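Local coordinates for signal transduction histidine kinase, LytS (Clostridium beijerinckii, PDB 5XSJ), which probably acts as the sensor histidine kinase of a two-component system, phosphorylating a protein histidine with ATP, and is represented here by an N-terminal helical bundle fragment, at residues K47-S50 with Y51-V55; S32-N35 with F36-I40; E102-V105 with F106-D110. All coordinates share one frame; numbering follows the deposited sequence.

All three contacts are local. Contacts 1 and 2 lie within a helix, while contact 3 spans the loop-to-helix start of helix 104-133. Contact 1 lies on helix 45-67 and is mostly surface. Contact 2 lies on helix 15-42 and is partly buried, with Phe36 and Ile40 among the inward residues. These two contacts touch: Ser32 OG probably bonds to Tyr51 O, 3.0 Å away. Contact 3, its centre about 21 Å from the centre of the chain, meets contact 2 through Ile40 and Tyr107. Contact 1 is regular helix with mostly polar side chains and one buried tyrosine. Contact 2 joins a hydrated carboxylate-amide group to an apolar patch. Contact 3 is an aromatic cluster on a kinked first turn.

Contact 1: K47-S50 with Y51-V55; sequences KKES and YNNEV
Tyr51 N donates to Lys47 O at 2.9 Å, the shortest hydrogen bond of the contact. Lys48 O lies at the edge of the Tyr51 ring, near its plane and 3.4 Å from Tyr51 CD2. Asn53 N donates to Glu49 O at 2.9 Å in a nearly straight bond, with an N-H...O angle of 169°. The same carbonyl has the Asn53 side chain beside it. Asn53 CG is turned back next to its own backbone N (chi1 -71°), which brings CG to 3.2 Å from Glu49 O. Glu49 and Asn53 then run side by side and point the same way. Glu49 CG comes within 4.1 Å of Asn53 ND2. The carboxylate and amide planes are nearly perpendicular, 84° apart, and the pair meets by packing.

The neighbouring bond from Glu54 N to Ser50 O, 3.0 Å long, is regular too. Glu54 bends at its second torsion, and its CG lies 3.2 Å from Ser50 O. These are plain i to i+4 alpha-helical turns in the helical bundle of the fragment.

This part of helix 45-67 is fastened to two helices. Toward helix 15-42, Ser50 packs on Asn35, Glu54 packs on Ser31, and Glu54 OE1 is hydrogen-bonded to His28 ND1. Toward helix 73-99, Lys48 forms a salt bridge with Glu99, and the buried Tyr51 packs on Tyr87 and Ile95 while its hydroxyl bonds to Ser91.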
ATOM      1  N   LYS B  47     -19.423   8.231  19.475  1.00 36.15           N
ATOM      2  CA  LYS B  47     -18.204   7.927  18.738  1.00 34.59           C
ATOM      3  C   LYS B  47     -17.663   9.207  18.098  1.00 33.00           C
ATOM      4  O   LYS B  47     -16.471   9.465  18.130  1.00 32.82           O
ATOM      5  CB  LYS B  47     -18.466   6.841  17.687  1.00 34.71           C
ATOM      6  CG  LYS B  47     -18.029   5.431  18.124  1.00 37.72           C
ATOM      7  CD  LYS B  47     -18.573   5.048  19.483  1.00 40.58           C
ATOM      8  CE  LYS B  47     -18.232   3.615  19.893  1.00 39.73           C
ATOM      9  NZ  LYS B  47     -16.957   3.494  20.633  1.00 43.69           N
ATOM     10  N   LYS B  48     -18.561  10.015  17.544  1.00 32.42           N
ATOM     11  CA  LYS B  48     -18.219  11.312  16.962  1.00 33.12           C
ATOM     12  C   LYS B  48     -17.729  12.306  18.015  1.00 33.72           C
ATOM     13  O   LYS B  48     -16.774  13.062  17.786  1.00 31.01           O
ATOM     14  CB  LYS B  48     -19.424  11.894  16.230  1.00 31.59           C
ATOM     15  CG  LYS B  48     -19.180  13.256  15.626  1.00 32.47           C
ATOM     16  CD  LYS B  48     -20.432  13.782  14.955  1.00 34.99           C
ATOM     17  CE  LYS B  48     -20.216  15.170  14.407  1.00 38.47           C
ATOM     18  NZ  LYS B  48     -21.519  15.773  14.002  1.00 39.89           N
ATOM     19  N   GLU B  49     -18.391  12.306  19.169  1.00 33.48           N
ATOM     20  CA  GLU B  49     -17.961  13.104  20.310  1.00 32.96           C
ATOM     21  C   GLU B  49     -16.531  12.770  20.721  1.00 31.28           C
ATOM     22  O   GLU B  49     -15.714  13.665  20.965  1.00 30.68           O
ATOM     23  CB  GLU B  49     -18.912  12.888  21.493  1.00 36.11           C
ATOM     24  CG  GLU B  49     -18.628  13.780  22.687  1.00 36.48           C
ATOM     25  CD  GLU B  49     -19.455  13.403  23.913  1.00 42.53           C
ATOM     26  OE1 GLU B  49     -19.230  13.991  24.990  1.00 41.80           O
ATOM     27  OE2 GLU B  49     -20.317  12.503  23.805  1.00 44.07           O
ATOM     28  N   SER B  50     -16.223  11.481  20.810  1.00 31.97           N
ATOM     29  CA  SER B  50     -14.870  11.060  21.149  1.00 31.93           C
ATOM     30  C   SER B  50     -13.882  11.370  20.026  1.00 29.55           C
ATOM     31  O   SER B  50     -12.736  11.733  20.286  1.00 28.68           O
ATOM     32  CB  SER B  50     -14.825   9.566  21.464  1.00 35.64           C
ATOM     33  OG  SER B  50     -15.536   9.283  22.651  1.00 36.66           O
ATOM     34  N   TYR B  51     -14.313  11.213  18.780  1.00 29.52           N
ATOM     35  CA  TYR B  51     -13.463  11.581  17.637  1.00 27.85           C
ATOM     36  C   TYR B  51     -13.007  13.022  17.786  1.00 28.07           C
ATOM     37  O   TYR B  51     -11.839  13.355  17.617  1.00 27.48           O
ATOM     38  CB  TYR B  51     -14.227  11.402  16.321  1.00 26.30           C
ATOM     39  CG  TYR B  51     -13.930  12.483  15.303  1.00 27.00           C
ATOM     40  CD1 TYR B  51     -12.785  12.420  14.529  1.00 27.89           C
ATOM     41  CD2 TYR B  51     -14.791  13.565  15.104  1.00 26.89           C
ATOM     42  CE1 TYR B  51     -12.479  13.397  13.617  1.00 28.28           C
ATOM     43  CE2 TYR B  51     -14.489  14.578  14.154  1.00 26.96           C
ATOM     44  CZ  TYR B  51     -13.317  14.460  13.419  1.00 29.42           C
ATOM     45  OH  TYR B  51     -12.908  15.363  12.469  1.00 29.48           O
ATOM     46  N   ASN B  52     -13.966  13.870  18.124  1.00 28.72           N
ATOM     47  CA  ASN B  52     -13.747  15.300  18.169  1.00 28.72           C
ATOM     48  C   ASN B  52     -12.890  15.705  19.362  1.00 27.85           C
ATOM     49  O   ASN B  52     -11.934  16.470  19.214  1.00 28.69           O
ATOM     50  CB  ASN B  52     -15.089  16.028  18.185  1.00 28.72           C
ATOM     51  CG  ASN B  52     -14.928  17.527  18.167  1.00 34.25           C
ATOM     52  OD1 ASN B  52     -15.468  18.239  19.027  1.00 33.76           O
ATOM     53  ND2 ASN B  52     -14.153  18.019  17.199  1.00 32.44           N
ATOM     54  N   ASN B  53     -13.214  15.168  20.537  1.00 28.31           N
ATOM     55  CA  ASN B  53     -12.429  15.417  21.745  1.00 27.99           C
ATOM     56  C   ASN B  53     -10.968  15.017  21.589  1.00 27.03           C
ATOM     57  O   ASN B  53     -10.058  15.750  21.988  1.00 26.52           O
ATOM     58  CB  ASN B  53     -13.032  14.669  22.941  1.00 26.35           C
ATOM     59  CG  ASN B  53     -14.365  15.274  23.415  1.00 30.91           C
ATOM     60  OD1 ASN B  53     -14.838  16.279  22.884  1.00 27.42           O
ATOM     61  ND2 ASN B  53     -14.976  14.641  24.404  1.00 28.17           N
ATOM     62  N   GLU B  54     -10.730  13.839  21.025  1.00 26.21           N
ATOM     63  CA  GLU B  54      -9.361  13.382  20.866  1.00 27.57           C
ATOM     64  C   GLU B  54      -8.563  14.255  19.889  1.00 24.26           C
ATOM     65  O   GLU B  54      -7.396  14.527  20.162  1.00 25.97           O
ATOM     66  CB  GLU B  54      -9.340  11.913  20.440  1.00 26.84           C
ATOM     67  CG  GLU B  54      -9.895  10.972  21.512  1.00 27.07           C
ATOM     68  CD  GLU B  54      -8.959  10.817  22.706  1.00 30.58           C
ATOM     69  OE1 GLU B  54      -7.722  10.860  22.541  1.00 32.18           O
ATOM     70  OE2 GLU B  54      -9.454  10.650  23.830  1.00 33.12           O
ATOM     71  N   VAL B  55      -9.145  14.739  18.783  1.00 26.80           N
ATOM     72  CA  VAL B  55      -8.324  15.637  17.944  1.00 27.12           C
ATOM     73  C   VAL B  55      -8.095  16.994  18.563  1.00 26.73           C
ATOM     74  O   VAL B  55      -7.084  17.622  18.284  1.00 26.04           O
ATOM     75  CB  VAL B  55      -8.864  15.930  16.511  1.00 28.07           C
ATOM     76  CG1 VAL B  55      -8.454  14.873  15.591  1.00 31.33           C
ATOM     77  CG2 VAL B  55     -10.343  16.158  16.441  1.00 25.48           C
TER

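Contact 2: S32-N35 with F36-I40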
ATOM      1  N   SER B  32      -8.701   9.093  18.013  1.00 28.31           N
ATOM      2  CA  SER B  32      -9.592   9.922  17.196  1.00 27.29           C
ATOM      3  C   SER B  32     -10.018   9.189  15.918  1.00 28.89           C
ATOM      4  O   SER B  32     -11.205   9.183  15.563  1.00 29.68           O
ATOM      5  CB  SER B  32      -8.916  11.251  16.844  1.00 27.73           C
ATOM      6  OG  SER B  32      -9.730  12.011  15.982  1.00 31.11           O
ATOM      7  N   LEU B  33      -9.049   8.566  15.241  1.00 27.84           N
ATOM      8  CA  LEU B  33      -9.287   7.807  14.010  1.00 29.36           C
ATOM      9  C   LEU B  33     -10.239   6.645  14.254  1.00 28.33           C
ATOM     10  O   LEU B  33     -11.191   6.435  13.505  1.00 30.14           O
ATOM     11  CB  LEU B  33      -7.957   7.279  13.430  1.00 28.03           C
ATOM     12  CG  LEU B  33      -8.090   6.437  12.148  1.00 30.25           C
ATOM     13  CD1 LEU B  33      -8.658   7.259  10.976  1.00 28.98           C
ATOM     14  CD2 LEU B  33      -6.780   5.782  11.758  1.00 28.40           C
ATOM     15  N   ASP B  34      -9.975   5.900  15.320  1.00 29.13           N
ATOM     16  CA  ASP B  34     -10.757   4.726  15.658  1.00 29.13           C
ATOM     17  C   ASP B  34     -12.228   5.081  15.895  1.00 33.51           C
ATOM     18  O   ASP B  34     -13.136   4.417  15.375  1.00 32.92           O
ATOM     19  CB  ASP B  34     -10.147   4.058  16.888  1.00 32.17           C
ATOM     20  CG  ASP B  34     -10.857   2.780  17.269  1.00 37.14           C
ATOM     21  OD1 ASP B  34     -11.514   2.167  16.397  1.00 41.45           O
ATOM     22  OD2 ASP B  34     -10.756   2.386  18.447  1.00 42.26           O
ATOM     23  N   ASN B  35     -12.464   6.150  16.654  1.00 29.37           N
ATOM     24  CA  ASN B  35     -13.820   6.584  16.925  1.00 30.30           C
ATOM     25  C   ASN B  35     -14.478   7.122  15.668  1.00 29.80           C
ATOM     26  O   ASN B  35     -15.633   6.808  15.395  1.00 30.40           O
ATOM     27  CB  ASN B  35     -13.826   7.628  18.046  1.00 29.44           C
ATOM     28  CG  ASN B  35     -13.682   6.991  19.411  1.00 31.82           C
ATOM     29  OD1 ASN B  35     -14.644   6.462  19.944  1.00 33.99           O
ATOM     30  ND2 ASN B  35     -12.465   6.997  19.964  1.00 30.91           N
ATOM     31  N   PHE B  36     -13.724   7.902  14.895  1.00 28.51           N
ATOM     32  CA  PHE B  36     -14.169   8.374  13.578  1.00 28.33           C
ATOM     33  C   PHE B  36     -14.651   7.222  12.691  1.00 30.43           C
ATOM     34  O   PHE B  36     -15.755   7.264  12.160  1.00 29.87           O
ATOM     35  CB  PHE B  36     -13.031   9.135  12.882  1.00 25.65           C
ATOM     36  CG  PHE B  36     -13.271   9.404  11.422  1.00 27.15           C
ATOM     37  CD1 PHE B  36     -14.165  10.383  11.017  1.00 27.62           C
ATOM     38  CD2 PHE B  36     -12.576   8.695  10.450  1.00 28.14           C
ATOM     39  CE1 PHE B  36     -14.378  10.646   9.671  1.00 27.12           C
ATOM     40  CE2 PHE B  36     -12.782   8.953   9.101  1.00 28.61           C
ATOM     41  CZ  PHE B  36     -13.685   9.929   8.708  1.00 29.05           C
ATOM     42  N   ASN B  37     -13.805   6.201  12.537  1.00 30.06           N
ATOM     43  CA  ASN B  37     -14.145   5.001  11.779  1.00 32.33           C
ATOM     44  C   ASN B  37     -15.458   4.372  12.240  1.00 31.75           C
ATOM     45  O   ASN B  37     -16.355   4.113  11.435  1.00 33.49           O
ATOM     46  CB  ASN B  37     -13.021   3.970  11.889  1.00 30.43           C
ATOM     47  CG  ASN B  37     -11.795   4.328  11.045  1.00 33.56           C
ATOM     48  OD1 ASN B  37     -11.876   5.115  10.101  1.00 32.87           O
ATOM     49  ND2 ASN B  37     -10.660   3.735  11.381  1.00 30.11           N
ATOM     50  N   GLN B  38     -15.573   4.127  13.538  1.00 31.92           N
ATOM     51  CA  GLN B  38     -16.799   3.543  14.087  1.00 33.58           C
ATOM     52  C   GLN B  38     -18.003   4.422  13.836  1.00 33.81           C
ATOM     53  O   GLN B  38     -19.093   3.918  13.569  1.00 37.58           O
ATOM     54  CB  GLN B  38     -16.653   3.287  15.587  1.00 33.82           C
ATOM     55  CG  GLN B  38     -15.608   2.212  15.924  1.00 33.95           C
ATOM     56  CD  GLN B  38     -15.374   2.114  17.415  1.00 39.71           C
ATOM     57  OE1 GLN B  38     -16.292   1.818  18.185  1.00 44.30           O
ATOM     58  NE2 GLN B  38     -14.155   2.416  17.841  1.00 37.41           N
ATOM     59  N   TYR B  39     -17.819   5.738  13.909  1.00 30.63           N
ATOM     60  CA  TYR B  39     -18.942   6.638  13.684  1.00 30.95           C
ATOM     61  C   TYR B  39     -19.466   6.537  12.259  1.00 34.19           C
ATOM     62  O   TYR B  39     -20.673   6.420  12.049  1.00 33.64           O
ATOM     63  CB  TYR B  39     -18.566   8.084  13.981  1.00 31.45           C
ATOM     64  CG  TYR B  39     -19.712   9.042  13.725  1.00 31.52           C
ATOM     65  CD1 TYR B  39     -20.882   8.977  14.489  1.00 33.82           C
ATOM     66  CD2 TYR B  39     -19.636   9.998  12.725  1.00 31.18           C
ATOM     67  CE1 TYR B  39     -21.950   9.846  14.259  1.00 34.87           C
ATOM     68  CE2 TYR B  39     -20.694  10.879  12.486  1.00 34.49           C
ATOM     69  CZ  TYR B  39     -21.847  10.795  13.260  1.00 36.92           C
ATOM     70  OH  TYR B  39     -22.887  11.667  13.039  1.00 38.14           O
ATOM     71  N   ILE B  40     -18.561   6.578  11.282  1.00 32.43           N
ATOM     72  CA  ILE B  40     -18.957   6.474   9.881  1.00 33.59           C
ATOM     73  C   ILE B  40     -19.631   5.130   9.587  1.00 35.11           C
ATOM     74  O   ILE B  40     -20.535   5.055   8.752  1.00 36.95           O
ATOM     75  CB  ILE B  40     -17.736   6.654   8.926  1.00 33.29           C
ATOM     76  CG1 ILE B  40     -17.127   8.048   9.090  1.00 30.78           C
ATOM     77  CG2 ILE B  40     -18.130   6.407   7.463  1.00 34.37           C
ATOM     78  CD1 ILE B  40     -18.168   9.179   9.068  1.00 32.75           C
TER
HETATM   79  O   HOH W   1     -10.341   1.746  13.696  1.00 39.24           O
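Residues 32-40 wind as regular helix, with Phe36, Asn37, Gln38 and Tyr39 each bonding through N to the carbonyl four residues back; the Asn37 N to Leu33 O bond is 2.8 Å long and nearly straight, at 172°. Asp34 and Gln38 meet one turn apart. Gln38 NE2 reaches Asp34 OD1 at 3.0 Å and Asp34 O at 3.3 Å, both weak bonds. With chi1 at -177°, Asp34 swings its carboxylate away from its backbone N and along the helix toward the glutamine. Carboxylate and amide are turned 43° against each other. A water donates to Asp34 OD1 at 3.0 Å and accepts from Asn37 ND2 at 3.1 Å. Asn37 OD1 is hydrogen-bonded to Lys115 NZ.

Leu33, Phe36 and Ile40 add an apolar patch. Leu33 CD1 meets Phe36 CD2 at 4.2 Å, and Ile40 CG1 lies over one face of the Phe36 ring, near its rim. Apart from this patch, Leu33 CG packs against Asn37 ND2, 3.8 Å away.

Asp34 OD1 thus has two donors, an amide and a water. The weak amide bond and the water would probably stabilise the carboxylate's negative charge, and the water couples Asp34 to Asn37.

Contact 3: E102-V105 with F106-D110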
ATOM      1  N   GLU B 102     -25.223  10.894   1.965  1.00 42.68           N
ATOM      2  CA  GLU B 102     -24.786  10.822   0.584  1.00 44.38           C
ATOM      3  C   GLU B 102     -24.208   9.455   0.251  1.00 41.00           C
ATOM      4  O   GLU B 102     -23.825   8.694   1.141  1.00 40.65           O
ATOM      5  CB  GLU B 102     -23.763  11.918   0.300  1.00 43.93           C
ATOM      6  CG  GLU B 102     -24.331  13.307   0.548  1.00 47.82           C
ATOM      7  CD  GLU B 102     -23.404  14.413   0.097  1.00 52.40           C
ATOM      8  OE1 GLU B 102     -22.216  14.133  -0.185  1.00 52.61           O
ATOM      9  OE2 GLU B 102     -23.874  15.568   0.019  1.00 56.61           O
ATOM     10  N   GLY B 103     -24.161   9.149  -1.040  1.00 44.51           N
ATOM     11  CA  GLY B 103     -23.602   7.896  -1.512  1.00 43.91           C
ATOM     12  C   GLY B 103     -22.151   7.779  -1.103  1.00 41.75           C
ATOM     13  O   GLY B 103     -21.420   8.778  -1.117  1.00 40.86           O
ATOM     14  N   TYR B 104     -21.748   6.564  -0.724  1.00 44.32           N
ATOM     15  CA  TYR B 104     -20.357   6.235  -0.364  1.00 40.26           C
ATOM     16  C   TYR B 104     -19.366   6.791  -1.367  1.00 39.31           C
ATOM     17  O   TYR B 104     -18.297   7.266  -0.993  1.00 38.98           O
ATOM     18  CB  TYR B 104     -20.196   4.716  -0.244  1.00 40.21           C
ATOM     19  CG  TYR B 104     -18.817   4.201   0.156  1.00 39.24           C
ATOM     20  CD1 TYR B 104     -18.057   4.838   1.140  1.00 38.08           C
ATOM     21  CD2 TYR B 104     -18.298   3.047  -0.425  1.00 40.43           C
ATOM     22  CE1 TYR B 104     -16.801   4.348   1.516  1.00 35.48           C
ATOM     23  CE2 TYR B 104     -17.046   2.547  -0.056  1.00 39.59           C
ATOM     24  CZ  TYR B 104     -16.308   3.200   0.913  1.00 37.54           C
ATOM     25  OH  TYR B 104     -15.087   2.695   1.271  1.00 40.21           O
ATOM     26  N   VAL B 105     -19.740   6.742  -2.639  1.00 39.07           N
ATOM     27  CA  VAL B 105     -18.914   7.260  -3.722  1.00 41.76           C
ATOM     28  C   VAL B 105     -18.513   8.720  -3.485  1.00 40.52           C
ATOM     29  O   VAL B 105     -17.448   9.161  -3.930  1.00 40.84           O
ATOM     30  CB  VAL B 105     -19.648   7.128  -5.096  1.00 44.82           C
ATOM     31  CG1 VAL B 105     -20.889   8.036  -5.158  1.00 45.97           C
ATOM     32  CG2 VAL B 105     -18.701   7.418  -6.246  1.00 41.91           C
ATOM     33  N   PHE B 106     -19.336   9.460  -2.750  1.00 40.83           N
ATOM     34  CA  PHE B 106     -19.044  10.867  -2.497  1.00 42.14           C
ATOM     35  C   PHE B 106     -18.065  11.114  -1.347  1.00 41.59           C
ATOM     36  O   PHE B 106     -17.454  12.178  -1.300  1.00 41.91           O
ATOM     37  CB  PHE B 106     -20.344  11.643  -2.256  1.00 44.80           C
ATOM     38  CG  PHE B 106     -21.212  11.715  -3.477  1.00 51.83           C
ATOM     39  CD1 PHE B 106     -20.787  12.423  -4.599  1.00 51.10           C
ATOM     40  CD2 PHE B 106     -22.428  11.045  -3.531  1.00 51.74           C
ATOM     41  CE1 PHE B 106     -21.565  12.474  -5.748  1.00 55.37           C
ATOM     42  CE2 PHE B 106     -23.220  11.098  -4.678  1.00 55.38           C
ATOM     43  CZ  PHE B 106     -22.789  11.813  -5.785  1.00 55.66           C
ATOM     44  N   TYR B 107     -17.899  10.160  -0.429  1.00 40.38           N
ATOM     45  CA  TYR B 107     -16.912  10.367   0.634  1.00 37.88           C
ATOM     46  C   TYR B 107     -15.837   9.289   0.727  1.00 35.84           C
ATOM     47  O   TYR B 107     -15.057   9.279   1.678  1.00 33.61           O
ATOM     48  CB  TYR B 107     -17.602  10.519   1.992  1.00 36.56           C
ATOM     49  CG  TYR B 107     -18.513   9.394   2.423  1.00 36.17           C
ATOM     50  CD1 TYR B 107     -18.034   8.337   3.196  1.00 34.21           C
ATOM     51  CD2 TYR B 107     -19.866   9.412   2.108  1.00 39.83           C
ATOM     52  CE1 TYR B 107     -18.871   7.319   3.616  1.00 36.47           C
ATOM     53  CE2 TYR B 107     -20.718   8.396   2.523  1.00 38.07           C
ATOM     54  CZ  TYR B 107     -20.216   7.352   3.274  1.00 39.72           C
ATOM     55  OH  TYR B 107     -21.054   6.342   3.684  1.00 38.51           O
ATOM     56  N   TYR B 108     -15.783   8.408  -0.270  1.00 35.73           N
ATOM     57  CA  TYR B 108     -14.792   7.342  -0.301  1.00 35.62           C
ATOM     58  C   TYR B 108     -13.371   7.892  -0.187  1.00 34.31           C
ATOM     59  O   TYR B 108     -12.601   7.457   0.663  1.00 33.99           O
ATOM     60  CB  TYR B 108     -14.936   6.514  -1.578  1.00 35.93           C
ATOM     61  CG  TYR B 108     -13.808   5.535  -1.786  1.00 37.74           C
ATOM     62  CD1 TYR B 108     -13.791   4.313  -1.125  1.00 38.21           C
ATOM     63  CD2 TYR B 108     -12.746   5.838  -2.639  1.00 37.03           C
ATOM     64  CE1 TYR B 108     -12.742   3.411  -1.306  1.00 38.16           C
ATOM     65  CE2 TYR B 108     -11.700   4.949  -2.827  1.00 38.71           C
ATOM     66  CZ  TYR B 108     -11.700   3.737  -2.159  1.00 40.01           C
ATOM     67  OH  TYR B 108     -10.649   2.859  -2.351  1.00 41.29           O
ATOM     68  N   ASP B 109     -13.043   8.861  -1.033  1.00 35.63           N
ATOM     69  CA  ASP B 109     -11.715   9.479  -1.035  1.00 35.94           C
ATOM     70  C   ASP B 109     -11.360  10.136   0.299  1.00 34.24           C
ATOM     71  O   ASP B 109     -10.287   9.899   0.841  1.00 33.05           O
ATOM     72  CB  ASP B 109     -11.622  10.523  -2.151  1.00 36.69           C
ATOM     73  CG  ASP B 109     -11.488   9.891  -3.526  1.00 42.75           C
ATOM     74  OD1 ASP B 109     -11.369   8.645  -3.588  1.00 40.11           O
ATOM     75  OD2 ASP B 109     -11.489  10.637  -4.538  1.00 44.54           O
ATOM     76  N   ASP B 110     -12.260  10.975   0.809  1.00 34.78           N
ATOM     77  CA  ASP B 110     -12.053  11.632   2.099  1.00 32.89           C
ATOM     78  C   ASP B 110     -11.902  10.623   3.216  1.00 29.78           C
ATOM     79  O   ASP B 110     -11.110  10.812   4.122  1.00 31.51           O
ATOM     80  CB  ASP B 110     -13.215  12.570   2.427  1.00 32.96           C
ATOM     81  CG  ASP B 110     -13.210  13.824   1.586  1.00 37.21           C
ATOM     82  OD1 ASP B 110     -12.110  14.315   1.271  1.00 34.15           O
ATOM     83  OD2 ASP B 110     -14.307  14.332   1.262  1.00 40.53           O
TER
HETATM   84  O   HOH W   2     -23.224   5.808   2.016  1.00 39.24           O
HETATM   85  O   HOH W   3     -14.958  10.278  -2.942  1.00 39.24           O
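Tyr104, Tyr107 and Tyr108 form an aromatic cluster on the first turn of helix 104-133. The edge of Tyr104 faces the Tyr107 ring in an offset edge-to-face pair, with centroids 5.5 Å apart and planes at 67°. Tyr104 CD1 and Tyr107 CE1 are 3.6 Å apart. Tyr107 CG sits between its backbone N and carbonyl carbon (chi1 56°). This folds the ring back beneath Tyr104 CA, which makes a CH-pi contact 4.0 Å from the ring centroid. Tyr108 turns its own edge toward the Tyr104 face, with planes at 85° and Tyr108 CD1 within 3.4 Å of Tyr104 CZ.

The turn is irregular. Phe106 N bonds to Gly103 O at 2.7 Å, and Tyr107 N to Tyr104 O at 3.0 Å. A water stands between Val105 O and Asp109 N, where a direct helical bond is missing and the helix kinks. Another water links Glu102 O to Tyr107 OH, 2.8 Å from that hydroxyl. Val105 CG1 lies over one face of the Phe106 ring, 3.9 Å from its centroid.

Glu102 packs on Ala97 and Tyr107 on Thr94, both of helix 73-99. At an interface of the assembly, Tyr104 N bonds to an acidic side chain of a neighbouring subunit.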